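Local coordinates for protein putative NAD dependent dehydrogenase (PDB 6NOR) that binds NAD and probably acts as an oxidoreductase of the GFO/IDH/MocA family in the biosynthesis of the antibiotic gentamicin, at residues A[153-158]-A[206-211]; A[162-167]-A[270-275]; A[168-173]-A[263-268]; A[201-206]-A[247-252]; A[212-217]-A[240-245]. All blocks are in the same frame, centred on the assembly; numbering follows the deposited sequence.

Interaction 1: residues A[153-158]-A[206-211]; sequences RAHELA and CRWMLG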
# COMPACT_ATOMS: atom_id res chain seq x y z
N ARG A 153 -3.30 -19.48 -3.98
CA ARG A 153 -4.51 -18.67 -3.90
C ARG A 153 -4.71 -17.78 -5.12
O ARG A 153 -5.79 -17.74 -5.68
CB ARG A 153 -4.47 -17.80 -2.66
CG ARG A 153 -5.69 -16.92 -2.51
CD ARG A 153 -6.96 -17.76 -2.50
NE ARG A 153 -8.04 -17.07 -1.83
CZ ARG A 153 -9.32 -17.18 -2.17
NH1 ARG A 153 -9.67 -17.94 -3.18
NH2 ARG A 153 -10.24 -16.52 -1.49
N ALA A 154 -3.67 -17.07 -5.54
CA ALA A 154 -3.79 -16.19 -6.68
C ALA A 154 -4.02 -16.97 -7.98
O ALA A 154 -4.75 -16.53 -8.88
CB ALA A 154 -2.55 -15.32 -6.80
N HIS A 155 -3.39 -18.14 -8.08
CA HIS A 155 -3.59 -19.02 -9.22
C HIS A 155 -5.05 -19.45 -9.33
O HIS A 155 -5.61 -19.50 -10.42
CB HIS A 155 -2.67 -20.23 -9.10
CG HIS A 155 -2.99 -21.33 -10.06
ND1 HIS A 155 -2.46 -21.39 -11.33
CD2 HIS A 155 -3.81 -22.41 -9.94
CE1 HIS A 155 -2.92 -22.47 -11.95
NE2 HIS A 155 -3.74 -23.10 -11.13
N GLU A 156 -5.67 -19.75 -8.20
CA GLU A 156 -7.08 -20.13 -8.15
C GLU A 156 -8.02 -19.02 -8.65
O GLU A 156 -8.96 -19.30 -9.39
CB GLU A 156 -7.46 -20.53 -6.72
CG GLU A 156 -8.91 -20.88 -6.51
CD GLU A 156 -9.28 -20.99 -5.04
OE1 GLU A 156 -10.47 -21.26 -4.74
OE2 GLU A 156 -8.39 -20.79 -4.18
N LEU A 157 -7.76 -17.77 -8.26
CA LEU A 157 -8.56 -16.64 -8.76
C LEU A 157 -8.27 -16.35 -10.21
O LEU A 157 -9.14 -15.89 -10.93
CB LEU A 157 -8.32 -15.35 -7.95
CG LEU A 157 -8.52 -15.51 -6.44
CD1 LEU A 157 -8.21 -14.25 -5.71
CD2 LEU A 157 -9.92 -15.96 -6.16
N ALA A 158 -7.04 -16.58 -10.64
CA ALA A 158 -6.69 -16.32 -12.03
C ALA A 158 -7.34 -17.35 -12.96
O ALA A 158 -7.29 -17.22 -14.18
CB ALA A 158 -5.17 -16.31 -12.22
N CYS A 206 4.79 -17.71 -14.86
CA CYS A 206 4.01 -17.23 -16.01
C CYS A 206 3.14 -18.32 -16.64
O CYS A 206 1.94 -18.15 -16.78
CB CYS A 206 4.90 -16.66 -17.10
SG CYS A 206 5.33 -14.94 -16.97
N ARG A 207 3.78 -19.41 -17.07
CA ARG A 207 3.08 -20.58 -17.64
C ARG A 207 1.92 -21.00 -16.79
O ARG A 207 0.80 -21.15 -17.24
CB ARG A 207 3.99 -21.79 -17.74
CG ARG A 207 4.96 -21.81 -18.83
CD ARG A 207 5.69 -23.16 -18.82
NE ARG A 207 4.97 -24.22 -19.51
CZ ARG A 207 4.64 -25.38 -18.96
NH1 ARG A 207 4.94 -25.62 -17.69
NH2 ARG A 207 4.00 -26.30 -19.66
N TRP A 208 2.24 -21.23 -15.53
CA TRP A 208 1.34 -21.80 -14.55
C TRP A 208 0.15 -20.90 -14.31
O TRP A 208 -0.98 -21.37 -14.31
CB TRP A 208 2.10 -22.04 -13.26
CG TRP A 208 1.29 -22.49 -12.10
CD1 TRP A 208 0.51 -23.62 -12.02
CD2 TRP A 208 1.22 -21.86 -10.82
NE1 TRP A 208 -0.04 -23.71 -10.76
CE2 TRP A 208 0.39 -22.65 -10.01
CE3 TRP A 208 1.79 -20.70 -10.28
CZ2 TRP A 208 0.10 -22.32 -8.69
CZ3 TRP A 208 1.50 -20.37 -8.96
CH2 TRP A 208 0.66 -21.17 -8.19
N MET A 209 0.40 -19.62 -14.14
CA MET A 209 -0.71 -18.69 -13.90
C MET A 209 -1.69 -18.73 -15.06
O MET A 209 -2.87 -18.52 -14.86
CB MET A 209 -0.19 -17.27 -13.67
CG MET A 209 0.45 -17.08 -12.30
SD MET A 209 -0.68 -17.31 -10.91
CE MET A 209 0.48 -17.14 -9.57
N LEU A 210 -1.21 -19.06 -16.26
CA LEU A 210 -2.10 -19.09 -17.42
C LEU A 210 -2.77 -20.43 -17.69
O LEU A 210 -3.57 -20.55 -18.61
CB LEU A 210 -1.36 -18.67 -18.68
CG LEU A 210 -1.05 -17.19 -18.85
CD1 LEU A 210 -0.68 -16.91 -20.28
CD2 LEU A 210 -2.22 -16.36 -18.43
N GLY A 211 -2.43 -21.45 -16.90
CA GLY A 211 -2.98 -22.78 -17.11
C GLY A 211 -2.10 -23.61 -18.01
O GLY A 211 -2.59 -24.45 -18.76
O HOH W 1 -4.67 -19.78 -13.18
O HOH W 2 -5.11 -17.47 -16.02

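Interaction 2: residues A[162-167]-A[270-275]; sequences EALGTV and GLVTAD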
# COMPACT_ATOMS: atom_id res chain seq x y z
N GLU A 162 -15.10 -16.60 -15.75
CA GLU A 162 -16.15 -15.60 -15.70
C GLU A 162 -15.60 -14.28 -15.14
O GLU A 162 -15.93 -13.21 -15.65
CB GLU A 162 -17.33 -16.09 -14.85
N ALA A 163 -14.75 -14.36 -14.12
CA ALA A 163 -14.29 -13.14 -13.45
C ALA A 163 -13.25 -12.36 -14.24
O ALA A 163 -13.24 -11.13 -14.21
CB ALA A 163 -13.76 -13.45 -12.05
N LEU A 164 -12.39 -13.07 -14.97
CA LEU A 164 -11.32 -12.40 -15.73
C LEU A 164 -11.62 -12.15 -17.20
O LEU A 164 -10.99 -11.28 -17.83
CB LEU A 164 -10.03 -13.21 -15.65
CG LEU A 164 -9.24 -12.91 -14.37
CD1 LEU A 164 -9.70 -13.82 -13.26
CD2 LEU A 164 -7.76 -13.03 -14.62
N GLY A 165 -12.57 -12.89 -17.75
CA GLY A 165 -12.78 -12.87 -19.17
C GLY A 165 -11.60 -13.48 -19.90
O GLY A 165 -11.02 -14.46 -19.45
N THR A 166 -11.25 -12.90 -21.03
CA THR A 166 -10.15 -13.39 -21.82
C THR A 166 -8.86 -12.81 -21.29
O THR A 166 -8.65 -11.60 -21.34
CB THR A 166 -10.33 -13.02 -23.31
OG1 THR A 166 -11.49 -13.68 -23.84
CG2 THR A 166 -9.12 -13.43 -24.12
N VAL A 167 -8.00 -13.68 -20.77
CA VAL A 167 -6.69 -13.28 -20.27
C VAL A 167 -5.75 -12.92 -21.42
O VAL A 167 -5.62 -13.68 -22.37
CB VAL A 167 -6.07 -14.39 -19.43
CG1 VAL A 167 -4.69 -13.98 -18.99
CG2 VAL A 167 -6.96 -14.66 -18.19
N GLY A 270 -11.28 -8.67 -15.70
CA GLY A 270 -10.70 -8.63 -14.37
C GLY A 270 -9.20 -8.82 -14.33
O GLY A 270 -8.57 -9.00 -15.37
N LEU A 271 -8.62 -8.77 -13.14
CA LEU A 271 -7.19 -8.98 -12.97
C LEU A 271 -6.86 -9.55 -11.60
O LEU A 271 -7.65 -9.44 -10.67
CB LEU A 271 -6.43 -7.66 -13.18
CG LEU A 271 -6.66 -6.50 -12.21
CD1 LEU A 271 -5.77 -6.60 -10.98
CD2 LEU A 271 -6.47 -5.16 -12.92
N VAL A 272 -5.70 -10.19 -11.50
CA VAL A 272 -5.23 -10.71 -10.23
C VAL A 272 -3.75 -10.38 -10.06
O VAL A 272 -2.98 -10.53 -10.99
CB VAL A 272 -5.43 -12.24 -10.13
CG1 VAL A 272 -4.98 -12.75 -8.78
CG2 VAL A 272 -6.87 -12.60 -10.35
N THR A 273 -3.35 -9.90 -8.89
CA THR A 273 -1.94 -9.65 -8.60
C THR A 273 -1.59 -10.20 -7.24
O THR A 273 -2.46 -10.37 -6.40
CB THR A 273 -1.54 -8.14 -8.62
OG1 THR A 273 -2.10 -7.47 -7.49
CG2 THR A 273 -1.96 -7.44 -9.92
N ALA A 274 -0.31 -10.48 -7.04
CA ALA A 274 0.16 -11.00 -5.78
C ALA A 274 1.61 -10.60 -5.60
O ALA A 274 2.38 -10.57 -6.54
CB ALA A 274 -0.00 -12.51 -5.71
N ASP A 275 1.96 -10.28 -4.36
CA ASP A 275 3.26 -9.76 -4.02
C ASP A 275 3.81 -10.55 -2.85
O ASP A 275 3.25 -10.50 -1.75
CB ASP A 275 3.13 -8.27 -3.69
CG ASP A 275 4.46 -7.58 -3.53
OD1 ASP A 275 5.42 -8.21 -3.05
OD2 ASP A 275 4.52 -6.37 -3.86

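Interaction 3: residues A[168-173]-A[263-268]; sequences HSVRVA and VEVIGT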
# COMPACT_ATOMS: atom_id res chain seq x y z
N HIS A 168 -5.13 -11.74 -21.36
CA HIS A 168 -4.23 -11.30 -22.42
C HIS A 168 -2.81 -10.98 -21.95
O HIS A 168 -1.90 -10.84 -22.75
CB HIS A 168 -4.80 -10.07 -23.15
CG HIS A 168 -5.20 -8.94 -22.24
ND1 HIS A 168 -4.30 -8.02 -21.75
CD2 HIS A 168 -6.41 -8.59 -21.74
CE1 HIS A 168 -4.93 -7.16 -20.98
NE2 HIS A 168 -6.21 -7.48 -20.95
N SER A 169 -2.62 -10.84 -20.64
CA SER A 169 -1.35 -10.39 -20.10
C SER A 169 -1.00 -11.12 -18.84
O SER A 169 -1.85 -11.29 -17.97
CB SER A 169 -1.36 -8.89 -19.80
OG SER A 169 -0.96 -8.13 -20.93
N VAL A 170 0.24 -11.55 -18.74
CA VAL A 170 0.75 -12.02 -17.48
C VAL A 170 2.14 -11.43 -17.33
O VAL A 170 2.85 -11.25 -18.31
CB VAL A 170 0.76 -13.55 -17.39
CG1 VAL A 170 1.65 -14.17 -18.46
CG2 VAL A 170 1.21 -13.98 -16.00
N ARG A 171 2.49 -11.07 -16.10
CA ARG A 171 3.78 -10.48 -15.84
C ARG A 171 4.34 -10.99 -14.53
O ARG A 171 3.67 -11.00 -13.53
CB ARG A 171 3.67 -8.96 -15.81
CG ARG A 171 4.90 -8.29 -15.26
CD ARG A 171 5.11 -6.88 -15.81
NE ARG A 171 6.49 -6.42 -15.59
CZ ARG A 171 6.90 -5.86 -14.47
NH1 ARG A 171 6.05 -5.67 -13.46
NH2 ARG A 171 8.16 -5.47 -14.35
N VAL A 172 5.59 -11.43 -14.56
CA VAL A 172 6.30 -11.81 -13.36
C VAL A 172 7.59 -11.02 -13.27
O VAL A 172 8.40 -11.04 -14.18
CB VAL A 172 6.66 -13.29 -13.32
CG1 VAL A 172 7.32 -13.60 -12.02
CG2 VAL A 172 5.42 -14.14 -13.50
N ALA A 173 7.76 -10.31 -12.16
CA ALA A 173 8.97 -9.56 -11.91
C ALA A 173 9.73 -10.17 -10.76
O ALA A 173 9.16 -10.47 -9.71
CB ALA A 173 8.63 -8.09 -11.63
N VAL A 263 3.49 -11.20 -9.26
CA VAL A 263 2.77 -11.85 -10.33
C VAL A 263 1.54 -11.05 -10.66
O VAL A 263 0.81 -10.62 -9.78
CB VAL A 263 2.35 -13.28 -9.96
CG1 VAL A 263 1.61 -13.90 -11.12
CG2 VAL A 263 3.57 -14.13 -9.61
N GLU A 264 1.30 -10.84 -11.95
CA GLU A 264 0.17 -10.06 -12.42
C GLU A 264 -0.47 -10.77 -13.60
O GLU A 264 0.20 -11.14 -14.55
CB GLU A 264 0.64 -8.67 -12.80
CG GLU A 264 -0.41 -7.67 -13.21
CD GLU A 264 0.24 -6.35 -13.65
OE1 GLU A 264 -0.38 -5.27 -13.45
OE2 GLU A 264 1.37 -6.37 -14.18
N VAL A 265 -1.77 -11.00 -13.52
CA VAL A 265 -2.54 -11.54 -14.62
C VAL A 265 -3.68 -10.60 -14.97
O VAL A 265 -4.45 -10.21 -14.09
CB VAL A 265 -3.10 -12.92 -14.28
CG1 VAL A 265 -3.96 -13.45 -15.42
CG2 VAL A 265 -1.97 -13.90 -13.97
N ILE A 266 -3.79 -10.23 -16.24
CA ILE A 266 -4.82 -9.30 -16.69
C ILE A 266 -5.72 -9.85 -17.80
O ILE A 266 -5.25 -10.23 -18.87
CB ILE A 266 -4.19 -7.99 -17.17
CG1 ILE A 266 -3.15 -7.51 -16.16
CG2 ILE A 266 -5.25 -6.89 -17.41
CD1 ILE A 266 -2.47 -6.22 -16.58
N GLY A 267 -7.02 -9.87 -17.54
CA GLY A 267 -8.00 -10.25 -18.54
C GLY A 267 -8.89 -9.09 -18.96
O GLY A 267 -8.67 -7.95 -18.55
N THR A 268 -9.92 -9.36 -19.76
CA THR A 268 -10.77 -8.28 -20.25
C THR A 268 -11.81 -7.88 -19.22
O THR A 268 -12.30 -6.78 -19.25
CB THR A 268 -11.50 -8.66 -21.57
OG1 THR A 268 -12.12 -9.94 -21.42
CG2 THR A 268 -10.52 -8.71 -22.73

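Interaction 4: residues A[201-206]-A[247-252]; sequences HAVELC and GQCDVS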
# COMPACT_ATOMS: atom_id res chain seq x y z
N HIS A 201 12.23 -19.26 -12.39
CA HIS A 201 11.00 -19.08 -11.63
C HIS A 201 9.99 -18.24 -12.33
O HIS A 201 8.80 -18.52 -12.30
CB HIS A 201 11.30 -18.42 -10.31
CG HIS A 201 12.09 -19.28 -9.39
ND1 HIS A 201 11.63 -20.49 -8.94
CD2 HIS A 201 13.31 -19.10 -8.83
CE1 HIS A 201 12.52 -21.02 -8.12
NE2 HIS A 201 13.55 -20.20 -8.04
N ALA A 202 10.46 -17.17 -12.95
CA ALA A 202 9.55 -16.26 -13.58
C ALA A 202 8.81 -16.99 -14.70
O ALA A 202 7.60 -16.88 -14.83
CB ALA A 202 10.28 -15.03 -14.10
N VAL A 203 9.54 -17.78 -15.48
CA VAL A 203 8.93 -18.49 -16.60
C VAL A 203 7.97 -19.57 -16.10
O VAL A 203 6.89 -19.72 -16.63
CB VAL A 203 9.97 -19.09 -17.53
CG1 VAL A 203 9.31 -19.99 -18.55
CG2 VAL A 203 10.73 -17.98 -18.25
N GLU A 204 8.34 -20.29 -15.06
CA GLU A 204 7.45 -21.30 -14.53
C GLU A 204 6.15 -20.66 -14.00
O GLU A 204 5.05 -21.14 -14.29
CB GLU A 204 8.14 -22.13 -13.43
CG GLU A 204 7.38 -23.38 -13.00
CD GLU A 204 8.20 -24.36 -12.13
OE1 GLU A 204 9.26 -23.96 -11.62
OE2 GLU A 204 7.77 -25.52 -11.96
N LEU A 205 6.28 -19.56 -13.26
CA LEU A 205 5.12 -18.84 -12.72
C LEU A 205 4.22 -18.31 -13.82
O LEU A 205 3.01 -18.47 -13.72
CB LEU A 205 5.56 -17.68 -11.84
CG LEU A 205 6.11 -18.14 -10.50
CD1 LEU A 205 6.89 -17.03 -9.79
CD2 LEU A 205 4.97 -18.67 -9.63
N CYS A 206 4.79 -17.71 -14.86
CA CYS A 206 4.01 -17.23 -16.01
C CYS A 206 3.14 -18.32 -16.64
O CYS A 206 1.94 -18.15 -16.78
CB CYS A 206 4.90 -16.66 -17.10
SG CYS A 206 5.33 -14.94 -16.97
N GLY A 247 3.24 -12.77 -22.24
CA GLY A 247 3.89 -12.88 -20.96
C GLY A 247 5.13 -12.01 -20.92
O GLY A 247 5.80 -11.80 -21.93
N GLN A 248 5.42 -11.47 -19.74
CA GLN A 248 6.66 -10.76 -19.51
C GLN A 248 7.37 -11.35 -18.29
O GLN A 248 6.75 -11.59 -17.26
CB GLN A 248 6.42 -9.28 -19.28
CG GLN A 248 5.52 -8.60 -20.27
CD GLN A 248 5.09 -7.22 -19.80
OE1 GLN A 248 5.88 -6.49 -19.21
NE2 GLN A 248 3.84 -6.89 -20.03
N CYS A 249 8.67 -11.58 -18.41
CA CYS A 249 9.48 -11.92 -17.26
C CYS A 249 10.58 -10.89 -17.14
O CYS A 249 11.40 -10.73 -18.03
CB CYS A 249 10.07 -13.32 -17.40
SG CYS A 249 8.78 -14.53 -17.64
N ASP A 250 10.55 -10.16 -16.03
CA ASP A 250 11.51 -9.11 -15.74
C ASP A 250 12.37 -9.61 -14.58
O ASP A 250 11.87 -9.79 -13.49
CB ASP A 250 10.75 -7.82 -15.40
CG ASP A 250 11.65 -6.62 -15.14
OD1 ASP A 250 12.83 -6.78 -14.75
OD2 ASP A 250 11.15 -5.48 -15.30
N VAL A 251 13.64 -9.87 -14.83
CA VAL A 251 14.51 -10.34 -13.75
C VAL A 251 15.79 -9.53 -13.66
O VAL A 251 16.27 -9.00 -14.63
CB VAL A 251 14.87 -11.83 -13.93
CG1 VAL A 251 13.60 -12.70 -13.97
CG2 VAL A 251 15.76 -12.05 -15.16
N SER A 252 16.33 -9.42 -12.46
CA SER A 252 17.50 -8.59 -12.24
C SER A 252 18.25 -9.02 -11.01
O SER A 252 17.65 -9.36 -10.00
CB SER A 252 17.09 -7.12 -12.11
OG SER A 252 18.22 -6.33 -11.83

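Interaction 5: residues A[212-217]-A[240-245]; sequences KPAIRA and EFADGA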
# COMPACT_ATOMS: atom_id res chain seq x y z
N LYS A 212 -0.80 -23.37 -17.92
CA LYS A 212 0.23 -24.06 -18.71
C LYS A 212 -0.10 -24.28 -20.19
O LYS A 212 -0.14 -25.41 -20.64
CB LYS A 212 0.55 -25.40 -18.06
CG LYS A 212 1.10 -25.27 -16.67
CD LYS A 212 1.21 -26.61 -15.99
CE LYS A 212 1.91 -26.47 -14.65
NZ LYS A 212 2.11 -27.76 -13.96
N PRO A 213 -0.35 -23.19 -20.93
CA PRO A 213 -0.51 -23.32 -22.38
C PRO A 213 0.83 -23.37 -23.11
O PRO A 213 1.85 -22.99 -22.53
CB PRO A 213 -1.29 -22.06 -22.75
CG PRO A 213 -0.85 -21.06 -21.77
CD PRO A 213 -0.66 -21.82 -20.48
N ALA A 214 0.81 -23.82 -24.36
CA ALA A 214 2.01 -23.88 -25.19
C ALA A 214 2.58 -22.50 -25.46
O ALA A 214 1.84 -21.54 -25.63
CB ALA A 214 1.71 -24.57 -26.51
N ILE A 215 3.90 -22.41 -25.49
CA ILE A 215 4.58 -21.18 -25.84
C ILE A 215 4.91 -21.16 -27.33
O ILE A 215 5.57 -22.05 -27.83
CB ILE A 215 5.85 -21.01 -25.03
CG1 ILE A 215 5.47 -20.84 -23.56
CG2 ILE A 215 6.70 -19.87 -25.58
CD1 ILE A 215 6.62 -20.57 -22.64
N ARG A 216 4.45 -20.14 -28.04
CA ARG A 216 4.67 -20.06 -29.47
C ARG A 216 5.98 -19.35 -29.84
O ARG A 216 6.72 -19.82 -30.69
CB ARG A 216 3.49 -19.36 -30.15
CG ARG A 216 3.59 -19.31 -31.67
CD ARG A 216 2.43 -18.55 -32.30
NE ARG A 216 1.14 -19.16 -32.00
CZ ARG A 216 0.68 -20.26 -32.57
NH1 ARG A 216 1.41 -20.89 -33.49
NH2 ARG A 216 -0.51 -20.75 -32.23
N ALA A 217 6.27 -18.22 -29.21
CA ALA A 217 7.51 -17.51 -29.51
C ALA A 217 8.09 -16.78 -28.29
O ALA A 217 7.41 -16.59 -27.29
CB ALA A 217 7.30 -16.54 -30.65
N GLU A 240 5.28 -15.12 -26.17
CA GLU A 240 4.00 -15.19 -26.86
C GLU A 240 3.40 -16.57 -26.67
O GLU A 240 3.89 -17.55 -27.21
CB GLU A 240 4.18 -14.86 -28.34
CG GLU A 240 2.95 -15.07 -29.20
CD GLU A 240 3.21 -14.72 -30.66
OE1 GLU A 240 2.70 -15.44 -31.55
OE2 GLU A 240 3.93 -13.73 -30.92
N PHE A 241 2.33 -16.66 -25.89
CA PHE A 241 1.62 -17.92 -25.74
C PHE A 241 0.71 -18.23 -26.93
O PHE A 241 0.37 -17.36 -27.71
CB PHE A 241 0.83 -17.93 -24.44
CG PHE A 241 1.70 -17.90 -23.23
CD1 PHE A 241 2.28 -19.06 -22.76
CD2 PHE A 241 1.97 -16.70 -22.57
CE1 PHE A 241 3.12 -19.05 -21.64
CE2 PHE A 241 2.79 -16.68 -21.46
CZ PHE A 241 3.37 -17.86 -20.99
N ALA A 242 0.33 -19.50 -27.05
CA ALA A 242 -0.42 -20.00 -28.19
C ALA A 242 -1.80 -19.37 -28.36
O ALA A 242 -2.24 -19.13 -29.47
CB ALA A 242 -0.56 -21.51 -28.07
N ASP A 243 -2.49 -19.10 -27.26
CA ASP A 243 -3.78 -18.41 -27.30
C ASP A 243 -3.67 -16.94 -27.69
O ASP A 243 -4.68 -16.28 -27.93
CB ASP A 243 -4.44 -18.50 -25.94
CG ASP A 243 -3.53 -17.99 -24.85
OD1 ASP A 243 -3.34 -16.77 -24.79
OD2 ASP A 243 -2.99 -18.81 -24.07
N GLY A 244 -2.46 -16.42 -27.71
CA GLY A 244 -2.25 -15.02 -28.00
C GLY A 244 -2.01 -14.12 -26.79
O GLY A 244 -1.93 -12.91 -26.94
N ALA A 245 -1.90 -14.68 -25.60
CA ALA A 245 -1.56 -13.85 -24.45
C ALA A 245 -0.08 -13.55 -24.44
O ALA A 245 0.73 -14.37 -24.83
CB ALA A 245 -1.96 -14.51 -23.18

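Interaction 1: residues A[153-158]-A[206-211]
His155 on helix 149-157 lies flat against Trp208 on helix 199-209, an offset (parallel-displaced) stack that joins two helices of the C-terminal domain of this GFO/IDH/MocA-type protein. The histidine can be followed outward. Its CB sits over the six-membered ring of the indole, a CH-pi contact 3.9 Å from that ring's centroid. CG lies over the CE2-CZ2 bond. Further on, ND1 hangs over CE2 and NE1, and CE1 lies over NE1 and is also close to the carbonyl O of Trp208. The imidazole lies almost parallel to the five-membered ring of Trp208, the planes at 3° and the centroids 3.9 Å apart. CG of His155 is held opposite the backbone N (chi1 168°), which carries the ring out to the indole. ND1 of His155 and the carbonyl O of Trp208 are 3.3 Å apart.

Met209 packs at the root of the histidine. Its chain bends at chi2 (-64°), which brings SD to 3.8 Å from CA of His155 and leaves the sulfur at the edge of the imidazole. The same residue packs on Val263 and Val265 of the sheet beneath, while His332 meets the Trp208 ring edge-to-face. Helix 199-209 ends in a Schellman motif at Gly211, which has positive phi. Two waters bridge the backbones: one, over the imidazole face opposite Trp208, donates to O of His155, the other to O of Ala158, and both also donate to the carbonyl O of Met209, at 2.8 and 2.7 Å.

Interaction 2: residues A[162-167]-A[270-275]
Leu164 and Gly270 bring the end of the short helix 161-164 against the first residue of strand 270-275, their CA atoms 4.1 Å apart. The chain leaves the helix at Gly165, which has positive phi, and turns away toward strand 167-175. The strand starts almost fully extended at Gly270 (phi -169°, psi 179°). Its N-H makes a weak hydrogen bond of 3.4 Å to O of Leu164, bent to 126° at the hydrogen, and its CA gives a CA-H...O contact of 3.6 Å to O of Ala163. Gly270 has no side chain, and its CA packs directly against the helix end.

Leu164 is the side chain that spans the contact. Its CG rests over the peptide between Gly270 and Leu271, 4.1 Å from C of Gly270, while the CD1 branch goes on along the strand to CG2 of Val272 at 4.2 Å. Val272 also packs on Ala154 and Leu157 of helix 149-157, and Leu164 reaches Val265 on the neighbouring strand, giving this corner an apolar lining. A second subunit joins in: Thr286 OG1 of that subunit bonds to O of Ala163, and Phe290 of that subunit packs on Leu164. Strand 270-275 is the last of its sheet within the chain, and it pairs antiparallel with a strand of the second subunit, an edge-to-edge beta-sheet interface continuing the open sheet of the C-terminal domain.

Interaction 3: residues A[168-173]-A[263-268]
His168 and Ser169 both face Ile266 in a classic beta bulge, set where strands 167-175 and 260-267 pair antiparallel in the open sheet of the C-terminal domain. The carbonyl O of Ile266 takes two bonds in its own plane: N of His168 at 2.9 Å and N of Ser169 at 3.2 Å. Ile266 N returns a nearly straight bond to O of Ser169. Beyond the bulge the pairing is regular, with Arg171 and Glu264 as a hydrogen-bonded pair and Val170-Val265 and Val172-Val263 as non-hydrogen-bonded pairs.

The valines form one face. CG2 of Val170 meets CG2 of Val265 at 3.8 Å, and Val172 with Val263 is the looser pair. Helix 199-209 lies on this face, Cys206 and Ala202 reaching Val172 and Met209 reaching Val263 and Val265.

Ser169, Arg171, Glu264 and Ile266 point to the other face, toward a third subunit. Arg171 and Glu264 lie across each other with their charged planes 69° apart; OE2 of the glutamate touches CB of the arginine at 3.8 Å but not its guanidinium. Each charge is engaged elsewhere: Arg171 in a salt bridge with Asp250, Glu264 in one with Arg175 of the third subunit.

His168 has its CG wedged between the backbone N and the carbonyl carbon (chi1 52°). This folds the imidazole back over the bulge, where NE2 is bonded to O of Ala254 of the third subunit and CE1 lies 3.6 Å from CG2 of Ile266. The carbonyl O of Ile266, which accepts both bulge N-H groups, sits 3.4 Å above the centre of the imidazole ring.

Interaction 4: residues A[201-206]-A[247-252]
Cys206 and Cys249 turn their sulfurs toward each other from helix 199-209 and strand 246-252, SG to SG 3.5 Å, a van der Waals meeting and too long for a disulfide. Ala202, one turn earlier in the helix, and Cys206 both project straight at the strand, and Cys249 points back between them. SG of Cys249 stands opposite its own carbonyl carbon and beside its backbone N (chi1 -57°), a setting that tips the sulfur along the strand toward Cys206 and leaves its CB facing Ala202. CB of Ala202 meets that CB at 3.7 Å, and the methyl also reaches CG1 of Val251 at 4.1 Å. On the flank of the helix, CG2 of Val203 comes to SG of Cys249 at 4.0 Å, so this one sulfur has Ala202, Val203 and Cys206 around it. SG of Cys206 lies 3.7 Å from O of Gln248 as well. With small residues at the crossing, the axes approach to 8.3 Å and run nearly antiparallel, at 155°.

The alternate side chains of the strand point away from the helix: Gln248 and Asp250 face a third subunit, where NE2 of each Gln248 bonds to OD2 of Asp250 of the other subunit. Asp250 is also in salt bridges with Arg171 and Arg175 of its own chain. His201, on the first turn of the segment, touches the bound NAD. The helix thus lies on one face of the mixed sheet, over strands 246-252 and 167-175, where Val172 fills in beside Ala202 and Cys206, while Thr343 and Leu344 of helix 334-353 pack on Val203.

Interaction 5: residues A[212-217]-A[240-245]
Ile215 and Phe241 meet because each sets its chain beside its own backbone N: CG1 of Ile215 at chi1 -66° and CG of Phe241 also at chi1 -66°. The two side chains diverge at the bridge, yet CG1 of the isoleucine comes to CE1 of the ring at 3.5 Å, and CG of Pro213 approaches CD1 obliquely at 3.8 Å. Arg216 runs out straight before bending at chi3, and lies across Glu240; its CD is 3.2 Å from OE1 of the glutamate, while NE is 4.1 Å from that oxygen, beyond a salt bridge. After the bend, O of Ala242 lies at the edge of the guanidinium, in its plane, 3.6 Å from NH2.

The backbones pair as the open end of the hairpin 215-223/234-241, with a classic beta bulge: Arg216 and Ala217 both face Glu240. O of Glu240 takes N of Arg216 at 2.8 Å nearly along the C=O axis and N of Ala217 on a lone pair; Glu240 N bonds to O of Ala217 at 2.8 Å, and Ala242 N to O of Ala214. From Phe241 the chain enters a type I turn to Gly244, steadied by an Asx turn in which OD1 of Asp243 accepts from N of Ala245.

The pairing therefore rests on backbone bonds and the apolar Pro213-Ile215-Phe241 cluster. Any Arg216-Glu240 attraction is probably long-range; OE2 of Glu240 also makes a long, weak ion pair with Arg223 of the third subunit.

How the interactions relate
All five contacts lie in the C-terminal domain, around its mixed sheet. Interaction 3 lies at the middle: interaction 2 borders it across strand 260-267, centres 8 Å apart, through Val272 O to Val265 N at 2.8 Å, and interaction 4 across strand 167-175, through Val170 O to Gln248 N at 2.9 Å. Interactions 1 and 4 share helix 199-209 and Cys206, and Met209 of interaction 1 drops onto Val263 of interaction 3. Interaction 5 continues from that helix, with Leu210 CD1 3.5 Å from Phe241 CD2. NAD is touched by His201 of interaction 4; the side chain of Trp208 in interaction 1 is about 14 Å from it, and interactions 2 and 5 lie away from the site.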